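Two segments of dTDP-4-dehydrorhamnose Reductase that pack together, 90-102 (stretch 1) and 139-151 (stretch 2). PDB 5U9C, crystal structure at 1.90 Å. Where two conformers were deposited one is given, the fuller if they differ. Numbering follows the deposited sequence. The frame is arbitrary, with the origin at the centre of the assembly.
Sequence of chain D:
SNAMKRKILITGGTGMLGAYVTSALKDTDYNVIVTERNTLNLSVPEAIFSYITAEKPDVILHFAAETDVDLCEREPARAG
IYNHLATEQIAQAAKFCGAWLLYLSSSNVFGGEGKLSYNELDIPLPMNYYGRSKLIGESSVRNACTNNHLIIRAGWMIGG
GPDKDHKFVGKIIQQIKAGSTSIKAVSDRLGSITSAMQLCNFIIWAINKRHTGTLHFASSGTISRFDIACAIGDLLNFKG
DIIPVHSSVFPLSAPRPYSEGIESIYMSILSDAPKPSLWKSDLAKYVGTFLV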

# COMPACT_ATOMS: atom_id res chain seq x y z
N ILE D 90 -10.73 -28.13 -19.62
CA ILE D 90 -11.50 -29.06 -18.79
C ILE D 90 -12.88 -28.45 -18.48
O ILE D 90 -13.90 -29.15 -18.57
CB ILE D 90 -10.74 -29.41 -17.49
CG1 ILE D 90 -9.49 -30.24 -17.85
CG2 ILE D 90 -11.65 -30.16 -16.53
CD1 ILE D 90 -8.55 -30.51 -16.71
N ALA D 91 -12.91 -27.17 -18.10
CA ALA D 91 -14.19 -26.50 -17.79
C ALA D 91 -15.10 -26.42 -19.03
O ALA D 91 -16.30 -26.65 -18.92
CB ALA D 91 -13.93 -25.12 -17.25
N GLN D 92 -14.53 -26.15 -20.21
CA GLN D 92 -15.32 -26.09 -21.43
C GLN D 92 -15.90 -27.48 -21.74
O GLN D 92 -17.07 -27.59 -22.11
CB GLN D 92 -14.52 -25.55 -22.63
CG GLN D 92 -14.21 -24.06 -22.59
CD GLN D 92 -15.46 -23.19 -22.52
OE1 GLN D 92 -16.52 -23.55 -23.04
NE2 GLN D 92 -15.33 -22.02 -21.91
N ALA D 93 -15.09 -28.52 -21.55
CA ALA D 93 -15.54 -29.88 -21.77
C ALA D 93 -16.66 -30.26 -20.76
O ALA D 93 -17.67 -30.86 -21.14
CB ALA D 93 -14.38 -30.84 -21.68
N ALA D 94 -16.49 -29.88 -19.49
CA ALA D 94 -17.52 -30.14 -18.45
C ALA D 94 -18.85 -29.48 -18.84
O ALA D 94 -19.91 -30.12 -18.79
CB ALA D 94 -17.07 -29.65 -17.08
N LYS D 95 -18.78 -28.23 -19.28
CA LYS D 95 -19.97 -27.52 -19.72
C LYS D 95 -20.65 -28.21 -20.91
O LYS D 95 -21.87 -28.37 -20.93
CB LYS D 95 -19.61 -26.10 -20.15
CG LYS D 95 -20.81 -25.31 -20.65
CD LYS D 95 -20.38 -23.97 -21.20
CE LYS D 95 -21.59 -23.21 -21.76
NZ LYS D 95 -21.14 -21.92 -22.35
N PHE D 96 -19.85 -28.61 -21.89
CA PHE D 96 -20.37 -29.26 -23.08
C PHE D 96 -21.08 -30.59 -22.78
O PHE D 96 -22.14 -30.84 -23.33
CB PHE D 96 -19.26 -29.50 -24.12
CG PHE D 96 -19.77 -30.03 -25.43
CD1 PHE D 96 -20.28 -29.15 -26.40
CD2 PHE D 96 -19.77 -31.39 -25.70
CE1 PHE D 96 -20.76 -29.63 -27.61
CE2 PHE D 96 -20.26 -31.88 -26.92
CZ PHE D 96 -20.76 -30.99 -27.87
N CYS D 97 -20.52 -31.44 -21.94
CA CYS D 97 -21.20 -32.69 -21.65
C CYS D 97 -22.08 -32.67 -20.39
O CYS D 97 -22.68 -33.67 -20.05
CB CYS D 97 -20.22 -33.85 -21.68
SG CYS D 97 -18.98 -33.81 -20.43
N GLY D 98 -22.22 -31.51 -19.74
CA GLY D 98 -23.09 -31.39 -18.55
C GLY D 98 -22.58 -32.04 -17.26
O GLY D 98 -23.37 -32.35 -16.36
N ALA D 99 -21.27 -32.21 -17.16
CA ALA D 99 -20.70 -32.84 -15.99
C ALA D 99 -20.52 -31.86 -14.83
O ALA D 99 -20.19 -30.68 -15.04
CB ALA D 99 -19.34 -33.45 -16.35
N TRP D 100 -20.73 -32.36 -13.62
CA TRP D 100 -20.46 -31.59 -12.39
C TRP D 100 -18.94 -31.62 -12.24
O TRP D 100 -18.33 -32.68 -12.31
CB TRP D 100 -21.15 -32.25 -11.21
CG TRP D 100 -20.89 -31.69 -9.84
CD1 TRP D 100 -21.60 -30.70 -9.19
CD2 TRP D 100 -19.93 -32.17 -8.89
NE1 TRP D 100 -21.10 -30.52 -7.92
CE2 TRP D 100 -20.09 -31.42 -7.71
CE3 TRP D 100 -18.94 -33.16 -8.94
CZ2 TRP D 100 -19.30 -31.62 -6.58
CZ3 TRP D 100 -18.15 -33.36 -7.82
CH2 TRP D 100 -18.34 -32.59 -6.66
N LEU D 101 -18.33 -30.44 -12.08
CA LEU D 101 -16.88 -30.30 -12.02
C LEU D 101 -16.37 -29.84 -10.67
O LEU D 101 -16.77 -28.79 -10.16
CB LEU D 101 -16.44 -29.30 -13.08
CG LEU D 101 -14.97 -28.86 -13.12
CD1 LEU D 101 -14.03 -30.03 -13.35
CD2 LEU D 101 -14.78 -27.85 -14.23
N LEU D 102 -15.42 -30.59 -10.13
CA LEU D 102 -14.79 -30.25 -8.87
C LEU D 102 -13.38 -29.81 -9.21
O LEU D 102 -12.65 -30.53 -9.87
CB LEU D 102 -14.79 -31.44 -7.90
CG LEU D 102 -13.98 -31.34 -6.60
CD1 LEU D 102 -14.17 -30.05 -5.86
CD2 LEU D 102 -14.32 -32.49 -5.66
N SER D 139 -11.63 -18.87 -12.13
CA SER D 139 -12.52 -18.05 -12.96
C SER D 139 -13.05 -18.89 -14.13
O SER D 139 -14.26 -18.89 -14.39
CB SER D 139 -11.80 -16.81 -13.51
OG SER D 139 -11.30 -15.99 -12.48
N SER D 140 -12.15 -19.63 -14.78
CA SER D 140 -12.51 -20.46 -15.94
C SER D 140 -13.61 -21.46 -15.58
O SER D 140 -14.53 -21.69 -16.36
CB SER D 140 -11.30 -21.24 -16.46
OG SER D 140 -10.40 -20.37 -17.07
N VAL D 141 -13.49 -22.04 -14.40
CA VAL D 141 -14.44 -23.02 -13.90
C VAL D 141 -15.80 -22.35 -13.63
O VAL D 141 -16.84 -22.84 -14.12
CB VAL D 141 -13.89 -23.73 -12.65
CG1 VAL D 141 -14.97 -24.57 -11.97
CG2 VAL D 141 -12.70 -24.60 -13.03
N ARG D 142 -15.80 -21.23 -12.90
CA ARG D 142 -17.05 -20.50 -12.57
C ARG D 142 -17.82 -20.01 -13.76
O ARG D 142 -19.04 -20.18 -13.82
CB ARG D 142 -16.80 -19.27 -11.69
CG ARG D 142 -16.44 -19.61 -10.28
CD ARG D 142 -16.68 -18.44 -9.34
NE ARG D 142 -16.12 -18.80 -8.06
CZ ARG D 142 -14.83 -18.72 -7.78
NH1 ARG D 142 -14.39 -19.12 -6.59
NH2 ARG D 142 -13.96 -18.26 -8.68
N ASN D 143 -17.10 -19.36 -14.68
CA ASN D 143 -17.70 -18.83 -15.88
C ASN D 143 -18.32 -19.94 -16.78
O ASN D 143 -19.40 -19.75 -17.31
CB ASN D 143 -16.67 -18.00 -16.67
CG ASN D 143 -16.17 -16.78 -15.89
OD1 ASN D 143 -16.53 -16.57 -14.72
ND2 ASN D 143 -15.31 -15.99 -16.53
N ALA D 144 -17.66 -21.09 -16.91
CA ALA D 144 -18.17 -22.18 -17.76
C ALA D 144 -19.26 -23.04 -17.11
O ALA D 144 -20.25 -23.35 -17.76
CB ALA D 144 -17.02 -23.07 -18.19
N CYS D 145 -19.06 -23.45 -15.86
CA CYS D 145 -19.98 -24.36 -15.15
C CYS D 145 -20.68 -23.71 -13.97
O CYS D 145 -20.79 -24.31 -12.90
CB CYS D 145 -19.19 -25.56 -14.64
SG CYS D 145 -18.30 -26.40 -15.95
N THR D 146 -21.21 -22.51 -14.19
CA THR D 146 -21.81 -21.69 -13.11
C THR D 146 -22.67 -22.40 -12.07
O THR D 146 -22.44 -22.22 -10.88
CB THR D 146 -22.60 -20.50 -13.68
OG1 THR D 146 -21.77 -19.79 -14.61
CG2 THR D 146 -23.01 -19.53 -12.56
N ASN D 147 -23.64 -23.19 -12.48
CA ASN D 147 -24.53 -23.80 -11.50
C ASN D 147 -24.20 -25.28 -11.26
O ASN D 147 -24.99 -26.02 -10.67
CB ASN D 147 -25.99 -23.65 -11.97
CG ASN D 147 -27.00 -23.70 -10.83
OD1 ASN D 147 -26.74 -23.20 -9.74
ND2 ASN D 147 -28.19 -24.25 -11.11
N ASN D 148 -23.03 -25.72 -11.70
CA ASN D 148 -22.70 -27.13 -11.58
C ASN D 148 -21.20 -27.35 -11.37
O ASN D 148 -20.58 -28.15 -12.07
CB ASN D 148 -23.22 -27.84 -12.85
CG ASN D 148 -23.47 -29.32 -12.64
OD1 ASN D 148 -23.79 -29.77 -11.54
ND2 ASN D 148 -23.39 -30.08 -13.73
N HIS D 149 -20.62 -26.61 -10.43
CA HIS D 149 -19.21 -26.78 -10.10
C HIS D 149 -19.02 -26.66 -8.61
O HIS D 149 -19.88 -26.08 -7.89
CB HIS D 149 -18.34 -25.73 -10.77
CG HIS D 149 -18.52 -24.36 -10.20
ND1 HIS D 149 -19.46 -23.47 -10.68
CD2 HIS D 149 -17.90 -23.73 -9.17
CE1 HIS D 149 -19.41 -22.35 -9.98
NE2 HIS D 149 -18.48 -22.48 -9.05
N LEU D 150 -17.88 -27.17 -8.15
CA LEU D 150 -17.47 -27.03 -6.76
C LEU D 150 -15.97 -26.71 -6.76
O LEU D 150 -15.16 -27.46 -7.34
CB LEU D 150 -17.75 -28.28 -5.94
CG LEU D 150 -17.30 -28.22 -4.47
CD1 LEU D 150 -17.93 -27.03 -3.74
CD2 LEU D 150 -17.62 -29.50 -3.73
N ILE D 151 -15.61 -25.60 -6.14
CA ILE D 151 -14.22 -25.18 -6.01
C ILE D 151 -13.89 -25.27 -4.54
O ILE D 151 -14.58 -24.66 -3.70
CB ILE D 151 -14.03 -23.75 -6.52
CG1 ILE D 151 -14.18 -23.73 -8.04
CG2 ILE D 151 -12.66 -23.20 -6.11
CD1 ILE D 151 -14.37 -22.34 -8.63
O HOH W 1 -24.62 -32.53 -13.51
O HOH W 2 -22.12 -28.58 -16.16

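The apolar centre of the contact lies where helix 90-97 runs beside helix 139-144, their axes nearly parallel (18°) and 8.8 Å apart at closest approach. Alanines meet where the helices pass. Ala91 points toward the second helix and sets its CB 3.8 Å from CB of Ala144 and 3.6 Å from the backbone O of Ser140, so that its CA comes within 5.2 Å of the CA of Val141. One turn on, Lys95 and Cys145 continue the register, CA to CA 5.6 Å. Cys145, the first residue to leave helical geometry, turns its side chain (chi1 m) toward stretch 1: its SG lies 3.7 Å from CB of Ala94, 3.6 Å from O of Ala91 and 4.2 Å from CD2 of Leu101. The same Leu101 CD2 is 4.0 Å from CG1 of Val141, and this leucine thus joins the helix layer to the strands beneath it.

Each helix is followed by a short connection and a strand, and strands 100-102 and 149-151 pair in parallel, Leu101 beside His149 and Leu102 beside Leu150. Two backbone hydrogen bonds hold the pair: Leu101 N donates to Asn148 O (3.2 Å) and Leu150 N donates to Leu101 O (2.8 Å). Leu101 therefore uses both its N and its O on stretch 2, reaching the residues before and after His149, as parallel pairing requires. A CA-H...O contact from Leu102 CA to Leu150 O (3.2 Å) extends the pairing. Leu102 and Leu150 share the sheet face opposite Leu101 and His149; there CD1 of Leu102 meets CG of Leu150 at 3.9 Å, while CZ2 of Trp100 lies 3.7 Å from CB of Leu150.

The approach to the second strand is a type I turn from Cys145 to Asn148, closed by Asn148 N donating to Cys145 O (2.9 Å). That carbonyl also accepts from His149 ND1 (2.7 Å), tying the imidazole back to the turn.

Toward the polar edge, the extended Lys95 side chain lays its methylene carbon CD 3.5 Å from Ala144 O, a van der Waals contact made by the chain, not by the ammonium group. Gly98 leaves the first helix with positive phi, a conformation that favours glycine. Asn148 then borders the strand pair: its OD1 sits at the edge of the Trp100 ring, 3.3 Å from CD1, and its ND2 donates to two waters. Water 1 (2.8 Å from Asn148 ND2) donates to Gly98 O at 3.1 Å; water 2 (3.1 Å from Asn148 ND2) donates to Ala99 O at 3.1 Å. One amide is thereby bridged to two successive carbonyls of stretch 1.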